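Local coordinates for NIPSNAP domain-containing protein (Burkholderia xenovorans, PDB 5KAK) that is of unknown function but belongs to the NipSnap family and has the ferredoxin-like fold typical of dimeric alpha-beta barrel proteins, at residues E13-L18 / L56-H61; I35-P40 / M81-E86; P40-L45 / A76-M81. One frame throughout, in Å; residues are numbered along the deposited sequence. Where two conformers were deposited one is given.

Contact 1: residues E13-L18 / L56-H61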
loop_
_atom_site.group_PDB
_atom_site.type_symbol
_atom_site.label_atom_id
_atom_site.label_comp_id
_atom_site.label_asym_id
_atom_site.label_seq_id
_atom_site.Cartn_x
_atom_site.Cartn_y
_atom_site.Cartn_z
ATOM N N GLU E 13 -14.072 -10.614 9.130
ATOM C CA GLU E 13 -14.350 -9.479 8.262
ATOM C C GLU E 13 -13.846 -9.816 6.865
ATOM O O GLU E 13 -12.688 -10.203 6.698
ATOM C CB GLU E 13 -13.688 -8.204 8.783
ATOM C CG GLU E 13 -14.022 -7.006 7.918
ATOM C CD GLU E 13 -13.564 -5.688 8.509
ATOM O OE1 GLU E 13 -12.640 -5.669 9.355
ATOM O OE2 GLU E 13 -14.141 -4.659 8.109
ATOM N N ARG E 14 -14.730 -9.733 5.871
ATOM C CA ARG E 14 -14.356 -9.972 4.488
ATOM C C ARG E 14 -14.519 -8.666 3.723
ATOM O O ARG E 14 -15.522 -7.962 3.887
ATOM C CB ARG E 14 -15.193 -11.109 3.869
ATOM C CG ARG E 14 -14.944 -12.435 4.588
ATOM C CD ARG E 14 -15.761 -13.557 3.986
ATOM N NE ARG E 14 -15.337 -13.920 2.638
ATOM C CZ ARG E 14 -14.341 -14.767 2.360
ATOM N NH1 ARG E 14 -13.634 -15.323 3.330
ATOM N NH2 ARG E 14 -14.056 -15.070 1.101
ATOM N N ILE E 15 -13.506 -8.323 2.941
ATOM C CA ILE E 15 -13.431 -7.040 2.250
ATOM C C ILE E 15 -13.173 -7.341 0.779
ATOM O O ILE E 15 -12.094 -7.842 0.431
ATOM C CB ILE E 15 -12.319 -6.152 2.830
ATOM C CG1 ILE E 15 -12.500 -5.937 4.344
ATOM C CG2 ILE E 15 -12.233 -4.856 2.060
ATOM C CD1 ILE E 15 -11.264 -5.335 5.018
ATOM N N TYR E 16 -14.165 -7.087 -0.083
ATOM C CA TYR E 16 -14.013 -7.329 -1.512
ATOM C C TYR E 16 -13.942 -6.015 -2.268
ATOM O O TYR E 16 -14.804 -5.140 -2.103
ATOM C CB TYR E 16 -15.166 -8.147 -2.085
ATOM C CG TYR E 16 -15.437 -9.499 -1.481
ATOM C CD1 TYR E 16 -14.496 -10.163 -0.688
ATOM C CD2 TYR E 16 -16.630 -10.125 -1.747
ATOM C CE1 TYR E 16 -14.781 -11.412 -0.161
ATOM C CE2 TYR E 16 -16.920 -11.359 -1.238
ATOM C CZ TYR E 16 -16.002 -12.000 -0.439
ATOM O OH TYR E 16 -16.354 -13.241 0.053
ATOM N N ASP E 17 -12.917 -5.872 -3.091
ATOM C CA ASP E 17 -12.853 -4.751 -4.013
ATOM C C ASP E 17 -13.458 -5.184 -5.341
ATOM O O ASP E 17 -13.108 -6.238 -5.866
ATOM C CB ASP E 17 -11.422 -4.280 -4.196
ATOM C CG ASP E 17 -10.809 -3.783 -2.905
ATOM O OD1 ASP E 17 -11.381 -2.857 -2.297
ATOM O OD2 ASP E 17 -9.773 -4.339 -2.490
ATOM N N LEU E 18 -14.355 -4.363 -5.874
ATOM C CA LEU E 18 -15.141 -4.696 -7.052
ATOM C C LEU E 18 -14.708 -3.870 -8.254
ATOM O O LEU E 18 -14.045 -2.843 -8.117
ATOM C CB LEU E 18 -16.633 -4.457 -6.782
ATOM C CG LEU E 18 -17.145 -5.235 -5.569
ATOM C CD1 LEU E 18 -18.610 -4.955 -5.313
ATOM C CD2 LEU E 18 -16.940 -6.701 -5.829
ATOM N N LEU E 56 -13.485 3.141 -2.595
ATOM C CA LEU E 56 -14.784 2.982 -3.225
ATOM C C LEU E 56 -14.865 1.651 -3.982
ATOM O O LEU E 56 -13.865 0.957 -4.188
ATOM C CB LEU E 56 -15.037 4.171 -4.149
ATOM C CG LEU E 56 -15.158 5.498 -3.394
ATOM C CD1 LEU E 56 -15.098 6.679 -4.350
ATOM C CD2 LEU E 56 -16.466 5.495 -2.589
ATOM N N ASN E 57 -16.081 1.297 -4.402
ATOM C CA ASN E 57 -16.339 0.019 -5.075
ATOM C C ASN E 57 -15.914 -1.145 -4.190
ATOM O O ASN E 57 -15.265 -2.090 -4.641
ATOM C CB ASN E 57 -15.634 -0.056 -6.431
ATOM C CG ASN E 57 -15.892 1.164 -7.284
ATOM O OD1 ASN E 57 -17.039 1.560 -7.492
ATOM N ND2 ASN E 57 -14.822 1.777 -7.775
ATOM N N GLN E 58 -16.260 -1.069 -2.915
ATOM C CA GLN E 58 -15.761 -2.024 -1.935
ATOM C C GLN E 58 -16.937 -2.500 -1.110
ATOM O O GLN E 58 -17.762 -1.689 -0.667
ATOM C CB GLN E 58 -14.676 -1.411 -1.028
ATOM C CG GLN E 58 -14.065 -2.402 -0.055
ATOM C CD GLN E 58 -13.024 -1.770 0.858
ATOM O OE1 GLN E 58 -13.366 -1.187 1.888
ATOM N NE2 GLN E 58 -11.745 -1.920 0.502
ATOM N N VAL E 59 -17.028 -3.806 -0.915
ATOM C CA VAL E 59 -18.045 -4.363 -0.044
ATOM C C VAL E 59 -17.345 -4.932 1.178
ATOM O O VAL E 59 -16.251 -5.516 1.083
ATOM C CB VAL E 59 -18.935 -5.416 -0.744
ATOM C CG1 VAL E 59 -19.800 -4.759 -1.798
ATOM C CG2 VAL E 59 -18.113 -6.490 -1.371
ATOM N N VAL E 60 -17.972 -4.733 2.328
ATOM C CA VAL E 60 -17.424 -5.105 3.626
ATOM C C VAL E 60 -18.491 -5.898 4.367
ATOM O O VAL E 60 -19.588 -5.383 4.600
ATOM C CB VAL E 60 -17.011 -3.866 4.438
ATOM C CG1 VAL E 60 -16.564 -4.255 5.845
ATOM C CG2 VAL E 60 -15.923 -3.102 3.732
ATOM N N HIS E 61 -18.178 -7.146 4.741
ATOM C CA HIS E 61 -19.173 -7.944 5.455
ATOM C C HIS E 61 -18.529 -8.676 6.625
ATOM O O HIS E 61 -17.394 -9.156 6.532
ATOM C CB HIS E 61 -19.958 -8.929 4.510
ATOM C CG HIS E 61 -19.131 -9.632 3.474
ATOM N ND1 HIS E 61 -19.037 -11.006 3.408
ATOM C CD2 HIS E 61 -18.416 -9.158 2.424
ATOM C CE1 HIS E 61 -18.272 -11.349 2.385
ATOM N NE2 HIS E 61 -17.889 -10.246 1.767
HETATM O O HOH W 1 -11.777 -0.801 -3.949
#
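Tyr16 and His61 form a T-shaped pair, with the edge of the imidazole toward the face of the phenol ring, the centroids 4.7 Å apart and the planes at 80°. His61 NE2 leads, 3.3 Å from Tyr16 CE2 toward the rim of that face. His61 CG sits between backbone N and carbonyl carbon (chi1 41°), a crowded position. Arg14 CB lies over one face of the imidazole, offset toward the rim, in a CH-pi contact 3.6 Å from the His61 ring centroid. Arg14 bends at chi3 and grips the phenol side-on: NE and NH2 both donate to Tyr16 OH, in the guanidinium plane, with NE at 2.9 Å. On the other face of the sheet, Gln58 NE2 donates to Asp17 OD1 at 3.0 Å on its syn side, tilted from the carboxylate plane, and a water bridges OD1 to Leu56 O.

Behind these, paired bonds in antiparallel register join Arg14 to His61 and Tyr16 to Val59, and Leu18 N reaches Asn57 O at 2.7 Å. Farther out, Glu12 forms a salt bridge with Arg14, Trp63 NE1 bonds to His61 ND1, and Lys102 of a second subunit takes Gln58 OE1. These central strands of the ferredoxin-like sheet carry distinct chemistry on their two faces: an aromatic and cationic cluster, where the guanidinium may polarise the phenol, and an amide-carboxylate pair near the subunit interface.

Contact 2: residues I35-P40 / M81-E86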
loop_
_atom_site.group_PDB
_atom_site.type_symbol
_atom_site.label_atom_id
_atom_site.label_comp_id
_atom_site.label_asym_id
_atom_site.label_seq_id
_atom_site.Cartn_x
_atom_site.Cartn_y
_atom_site.Cartn_z
ATOM N N ILE E 35 -28.188 -13.849 -0.609
ATOM C CA ILE E 35 -28.160 -13.892 0.850
ATOM C C ILE E 35 -29.089 -14.985 1.363
ATOM O O ILE E 35 -28.828 -15.576 2.421
ATOM C CB ILE E 35 -28.486 -12.507 1.449
ATOM C CG1 ILE E 35 -27.936 -12.395 2.875
ATOM C CG2 ILE E 35 -29.989 -12.228 1.423
ATOM C CD1 ILE E 35 -26.405 -12.465 2.958
ATOM N N ALA E 36 -30.151 -15.302 0.614
ATOM C CA ALA E 36 -31.028 -16.404 0.991
ATOM C C ALA E 36 -30.280 -17.726 0.978
ATOM O O ALA E 36 -30.656 -18.660 1.694
ATOM C CB ALA E 36 -32.228 -16.473 0.048
ATOM N N ILE E 37 -29.242 -17.831 0.152
ATOM C CA ILE E 37 -28.390 -19.013 0.166
ATOM C C ILE E 37 -27.416 -18.952 1.334
ATOM O O ILE E 37 -27.286 -19.907 2.108
ATOM C CB ILE E 37 -27.625 -19.146 -1.161
ATOM C CG1 ILE E 37 -28.569 -19.185 -2.349
ATOM C CG2 ILE E 37 -26.753 -20.388 -1.151
ATOM C CD1 ILE E 37 -27.842 -19.083 -3.668
ATOM N N GLN E 38 -26.711 -17.820 1.465
ATOM C CA GLN E 38 -25.514 -17.784 2.293
ATOM C C GLN E 38 -25.825 -17.595 3.771
ATOM O O GLN E 38 -25.223 -18.258 4.614
ATOM C CB GLN E 38 -24.579 -16.676 1.798
ATOM C CG GLN E 38 -23.242 -16.612 2.539
ATOM C CD GLN E 38 -22.413 -15.402 2.147
ATOM O OE1 GLN E 38 -22.953 -14.342 1.841
ATOM N NE2 GLN E 38 -21.093 -15.560 2.141
ATOM N N ARG E 39 -26.758 -16.710 4.108
ATOM C CA ARG E 39 -26.991 -16.411 5.517
ATOM C C ARG E 39 -27.459 -17.611 6.334
ATOM O O ARG E 39 -26.963 -17.777 7.462
ATOM C CB ARG E 39 -27.984 -15.250 5.654
ATOM C CG ARG E 39 -28.213 -14.826 7.105
ATOM C CD ARG E 39 -28.746 -13.413 7.199
ATOM N NE ARG E 39 -29.713 -13.130 6.146
ATOM C CZ ARG E 39 -30.272 -11.941 5.946
ATOM N NH1 ARG E 39 -29.970 -10.923 6.738
ATOM N NH2 ARG E 39 -31.137 -11.773 4.956
ATOM N N PRO E 40 -28.372 -18.468 5.865
ATOM C CA PRO E 40 -28.771 -19.599 6.719
ATOM C C PRO E 40 -27.633 -20.560 7.005
ATOM O O PRO E 40 -27.625 -21.197 8.065
ATOM C CB PRO E 40 -29.884 -20.286 5.913
ATOM C CG PRO E 40 -30.306 -19.283 4.877
ATOM C CD PRO E 40 -29.090 -18.478 4.578
ATOM N N MET E 81 -21.892 -26.416 -1.586
ATOM C CA MET E 81 -23.237 -26.341 -2.153
ATOM C C MET E 81 -23.192 -26.026 -3.641
ATOM O O MET E 81 -22.622 -25.000 -4.029
ATOM C CB MET E 81 -24.056 -25.286 -1.424
ATOM C CG MET E 81 -24.416 -25.673 -0.019
ATOM S SD MET E 81 -25.395 -24.412 0.804
ATOM C CE MET E 81 -26.610 -24.036 -0.452
ATOM N N PRO E 82 -23.773 -26.859 -4.505
ATOM C CA PRO E 82 -23.799 -26.513 -5.936
ATOM C C PRO E 82 -24.542 -25.228 -6.228
ATOM O O PRO E 82 -24.156 -24.506 -7.153
ATOM C CB PRO E 82 -24.499 -27.719 -6.571
ATOM C CG PRO E 82 -24.261 -28.835 -5.616
ATOM C CD PRO E 82 -24.259 -28.224 -4.253
ATOM N N GLU E 83 -25.597 -24.924 -5.470
ATOM C CA GLU E 83 -26.351 -23.695 -5.698
ATOM C C GLU E 83 -25.490 -22.474 -5.430
ATOM O O GLU E 83 -25.534 -21.488 -6.177
ATOM C CB GLU E 83 -27.587 -23.670 -4.802
ATOM C CG GLU E 83 -28.450 -22.432 -4.939
ATOM C CD GLU E 83 -29.560 -22.370 -3.903
ATOM O OE1 GLU E 83 -29.379 -22.915 -2.789
ATOM O OE2 GLU E 83 -30.615 -21.772 -4.206
ATOM N N TRP E 84 -24.709 -22.519 -4.358
ATOM C CA TRP E 84 -23.818 -21.410 -4.050
ATOM C C TRP E 84 -22.741 -21.261 -5.119
ATOM O O TRP E 84 -22.492 -20.154 -5.607
ATOM C CB TRP E 84 -23.190 -21.618 -2.676
ATOM C CG TRP E 84 -22.190 -20.553 -2.310
ATOM C CD1 TRP E 84 -20.844 -20.701 -2.196
ATOM C CD2 TRP E 84 -22.470 -19.181 -2.022
ATOM N NE1 TRP E 84 -20.260 -19.504 -1.841
ATOM C CE2 TRP E 84 -21.239 -18.554 -1.726
ATOM C CE3 TRP E 84 -23.643 -18.422 -1.974
ATOM C CZ2 TRP E 84 -21.148 -17.203 -1.391
ATOM C CZ3 TRP E 84 -23.554 -17.085 -1.639
ATOM C CH2 TRP E 84 -22.316 -16.484 -1.357
ATOM N N GLN E 85 -22.083 -22.365 -5.491
ATOM C CA GLN E 85 -21.024 -22.278 -6.493
ATOM C C GLN E 85 -21.549 -21.673 -7.789
ATOM O O GLN E 85 -20.901 -20.803 -8.383
ATOM C CB GLN E 85 -20.414 -23.658 -6.754
ATOM C CG GLN E 85 -19.630 -24.237 -5.585
ATOM C CD GLN E 85 -18.284 -23.553 -5.373
ATOM O OE1 GLN E 85 -17.803 -22.814 -6.235
ATOM N NE2 GLN E 85 -17.667 -23.804 -4.222
ATOM N N GLU E 86 -22.738 -22.099 -8.226
ATOM C CA GLU E 86 -23.301 -21.558 -9.460
ATOM C C GLU E 86 -23.651 -20.080 -9.313
ATOM O O GLU E 86 -23.376 -19.282 -10.214
ATOM C CB GLU E 86 -24.532 -22.366 -9.880
ATOM C CG GLU E 86 -25.324 -21.745 -11.020
ATOM C CD GLU E 86 -24.539 -21.678 -12.320
ATOM O OE1 GLU E 86 -23.482 -22.346 -12.428
ATOM O OE2 GLU E 86 -24.990 -20.956 -13.236
#
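Ile37 and Gln38, which meet the start of helix 82-92, ride on a helical turn closed by the bond from Arg39 N to Ile35 O (2.9 Å); across the contact itself no hydrogen bond forms. Both helices belong to the ferredoxin-like fold, and their short segments cross at 127° with axes 10.2 Å apart, a spacing bridged by long side chains. Ile37 does most of the filling. Its CD1 lies on the aliphatic part of Glu83, 3.6 Å from CG, while its CG2, anti to the backbone N, passes into the angle between Met81 and Trp84 and comes within 3.8 Å of Trp84 CE3.

Trp84 holds its CG anti to its own backbone N, and the six-membered half of the indole reaches back to the first helix. There CZ3 lies 3.6 Å from Gln38 CB, and Gln38 CD lies 3.7 Å from Trp84 CH2; the extended glutamine runs obliquely past the ring, with amide and indole planes 31° apart. Phe30 and Leu78 also touch both Gln38 and Trp84, so the indole sits where three helices converge. Met81 precedes helix 82-92 at the N-cap position, and its carbonyl O accepts the first-turn bond from Gln85 N. The side chain of Met81 runs antiparallel alongside Ile37 and bends at chi3 (47°), which brings CE to 3.7 Å from Ile37 CG2.

Contact 3: residues P40-L45 / A76-M81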
loop_
_atom_site.group_PDB
_atom_site.type_symbol
_atom_site.label_atom_id
_atom_site.label_comp_id
_atom_site.label_asym_id
_atom_site.label_seq_id
_atom_site.Cartn_x
_atom_site.Cartn_y
_atom_site.Cartn_z
ATOM N N PRO E 40 -28.372 -18.468 5.865
ATOM C CA PRO E 40 -28.771 -19.599 6.719
ATOM C C PRO E 40 -27.633 -20.560 7.005
ATOM O O PRO E 40 -27.625 -21.197 8.065
ATOM C CB PRO E 40 -29.884 -20.286 5.913
ATOM C CG PRO E 40 -30.306 -19.283 4.877
ATOM C CD PRO E 40 -29.090 -18.478 4.578
ATOM N N VAL E 41 -26.684 -20.704 6.082
ATOM C CA VAL E 41 -25.583 -21.641 6.276
ATOM C C VAL E 41 -24.549 -21.062 7.236
ATOM O O VAL E 41 -24.129 -21.712 8.211
ATOM C CB VAL E 41 -24.957 -21.997 4.914
ATOM C CG1 VAL E 41 -23.841 -23.004 5.078
ATOM C CG2 VAL E 41 -26.039 -22.531 3.952
ATOM N N LEU E 42 -24.135 -19.818 6.984
ATOM C CA LEU E 42 -23.084 -19.227 7.807
ATOM C C LEU E 42 -23.612 -18.854 9.188
ATOM O O LEU E 42 -22.925 -19.061 10.195
ATOM C CB LEU E 42 -22.475 -18.023 7.092
ATOM C CG LEU E 42 -21.699 -18.421 5.832
ATOM C CD1 LEU E 42 -20.829 -17.271 5.281
ATOM C CD2 LEU E 42 -20.864 -19.685 6.082
ATOM N N GLY E 43 -24.812 -18.295 9.265
ATOM C CA GLY E 43 -25.460 -18.214 10.560
ATOM C C GLY E 43 -25.682 -16.833 11.136
ATOM O O GLY E 43 -26.810 -16.489 11.502
ATOM N N ARG E 44 -24.618 -16.023 11.233
ATOM C CA ARG E 44 -24.634 -14.815 12.060
ATOM C C ARG E 44 -24.040 -13.639 11.289
ATOM O O ARG E 44 -22.873 -13.287 11.470
ATOM C CB ARG E 44 -23.894 -15.065 13.373
ATOM C CG ARG E 44 -24.489 -16.222 14.190
ATOM C CD ARG E 44 -23.688 -16.432 15.445
ATOM N NE ARG E 44 -24.312 -17.355 16.383
ATOM C CZ ARG E 44 -24.045 -18.651 16.442
ATOM N NH1 ARG E 44 -23.172 -19.189 15.598
ATOM N NH2 ARG E 44 -24.647 -19.405 17.353
ATOM N N LEU E 45 -24.859 -13.018 10.443
ATOM C CA LEU E 45 -24.450 -11.787 9.772
ATOM C C LEU E 45 -24.475 -10.627 10.761
ATOM O O LEU E 45 -25.523 -10.316 11.341
ATOM C CB LEU E 45 -25.355 -11.500 8.570
ATOM C CG LEU E 45 -25.010 -10.247 7.754
ATOM C CD1 LEU E 45 -23.563 -10.282 7.253
ATOM C CD2 LEU E 45 -26.001 -10.089 6.588
ATOM N N ALA E 76 -17.331 -24.810 5.150
ATOM C CA ALA E 76 -17.154 -25.981 4.299
ATOM C C ALA E 76 -18.479 -26.409 3.675
ATOM O O ALA E 76 -18.532 -26.764 2.489
ATOM C CB ALA E 76 -16.540 -27.126 5.104
ATOM N N ILE E 77 -19.557 -26.377 4.463
ATOM C CA ILE E 77 -20.888 -26.688 3.948
ATOM C C ILE E 77 -21.273 -25.724 2.833
ATOM O O ILE E 77 -21.810 -26.137 1.796
ATOM C CB ILE E 77 -21.921 -26.661 5.090
ATOM C CG1 ILE E 77 -21.659 -27.799 6.076
ATOM C CG2 ILE E 77 -23.338 -26.710 4.531
ATOM C CD1 ILE E 77 -22.564 -27.765 7.284
ATOM N N LEU E 78 -21.026 -24.425 3.030
ATOM C CA LEU E 78 -21.392 -23.444 2.008
ATOM C C LEU E 78 -20.630 -23.688 0.710
ATOM O O LEU E 78 -21.227 -23.757 -0.372
ATOM C CB LEU E 78 -21.136 -22.024 2.518
ATOM C CG LEU E 78 -21.534 -20.896 1.551
ATOM C CD1 LEU E 78 -23.055 -20.785 1.383
ATOM C CD2 LEU E 78 -20.937 -19.581 2.028
ATOM N N LEU E 79 -19.307 -23.832 0.804
ATOM C CA LEU E 79 -18.477 -24.015 -0.384
ATOM C C LEU E 79 -18.852 -25.268 -1.159
ATOM O O LEU E 79 -18.681 -25.308 -2.383
ATOM C CB LEU E 79 -16.998 -24.062 0.006
ATOM N N ALA E 80 -19.368 -26.291 -0.478
ATOM C CA ALA E 80 -19.745 -27.524 -1.159
ATOM C C ALA E 80 -21.077 -27.420 -1.887
ATOM O O ALA E 80 -21.364 -28.270 -2.735
ATOM C CB ALA E 80 -19.805 -28.687 -0.163
ATOM N N MET E 81 -21.892 -26.416 -1.586
ATOM C CA MET E 81 -23.237 -26.341 -2.153
ATOM C C MET E 81 -23.192 -26.026 -3.641
ATOM O O MET E 81 -22.622 -25.000 -4.029
ATOM C CB MET E 81 -24.056 -25.286 -1.424
ATOM C CG MET E 81 -24.416 -25.673 -0.019
ATOM S SD MET E 81 -25.395 -24.412 0.804
ATOM C CE MET E 81 -26.610 -24.036 -0.452
#
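Val41 is the bump of this contact, a branched side chain pushed from the last turn of helix 23-42 into a hollow made by Ile77, Leu78 and Met81. Each of its methyl groups fills a different part. CG1, anti to the backbone N (chi1 -178°), drops against the helix 68-80 surface itself, 3.8 Å from Ile77 CG2. The same methyl also packs on the backbone N and the CB of Leu78. CG2 faces the other wall, where Met81 SD stands 3.7 Å away, its thioether passing alongside Val41. Ile77 closes the outer rim of the hollow, on the exposed side.

The helices are those of the ferredoxin-like alpha/beta fold, in which the stretch between the third and fourth strands is here split into helices 68-80 and 82-92. The backbones come closest here, Val41 CA and Leu78 CA being 6.2 Å apart. The inner side is shaped by a second fit: Leu78 CD2 rests against the branch of Leu42, 4.0 Å from its CD1, equally near its CG and only slightly farther from its CD2, the two leucines crossing at about a right angle. Leu42 in turn leans on Trp63 and Tyr65 of strand 58-65, which puts this leucine pair between helix and sheet. Helix 23-42 ends at Leu42, and Gly43, the first residue to leave it, has a positive phi (114°) that suits glycine and turns the chain toward strand 45-51, while Val41 O is bonded by Arg74 NH1 from the facing helix.

Contact 1 is the buried one, joining two central strands of the sheet by regular backbone bonds, with polar and aromatic side-chain bonds added on its faces; it meets several other subunits. Contacts 2 and 3 are partly buried, have no hydrogen bond between their segments, depend on apolar fit, and meet the second subunit through residues at their margins. Both use helix 23-42, meeting helix 82-92 and helix 68-80 respectively, and both use Met81, at the junction of those two helices. Their centres are only 7 Å apart, and a probable hydrogen bond from Gln85 to Leu79 ties them together. Contact 1, centred 19 Å from each, touches neither directly; Trp63, from its second strand, reaches residues of all three.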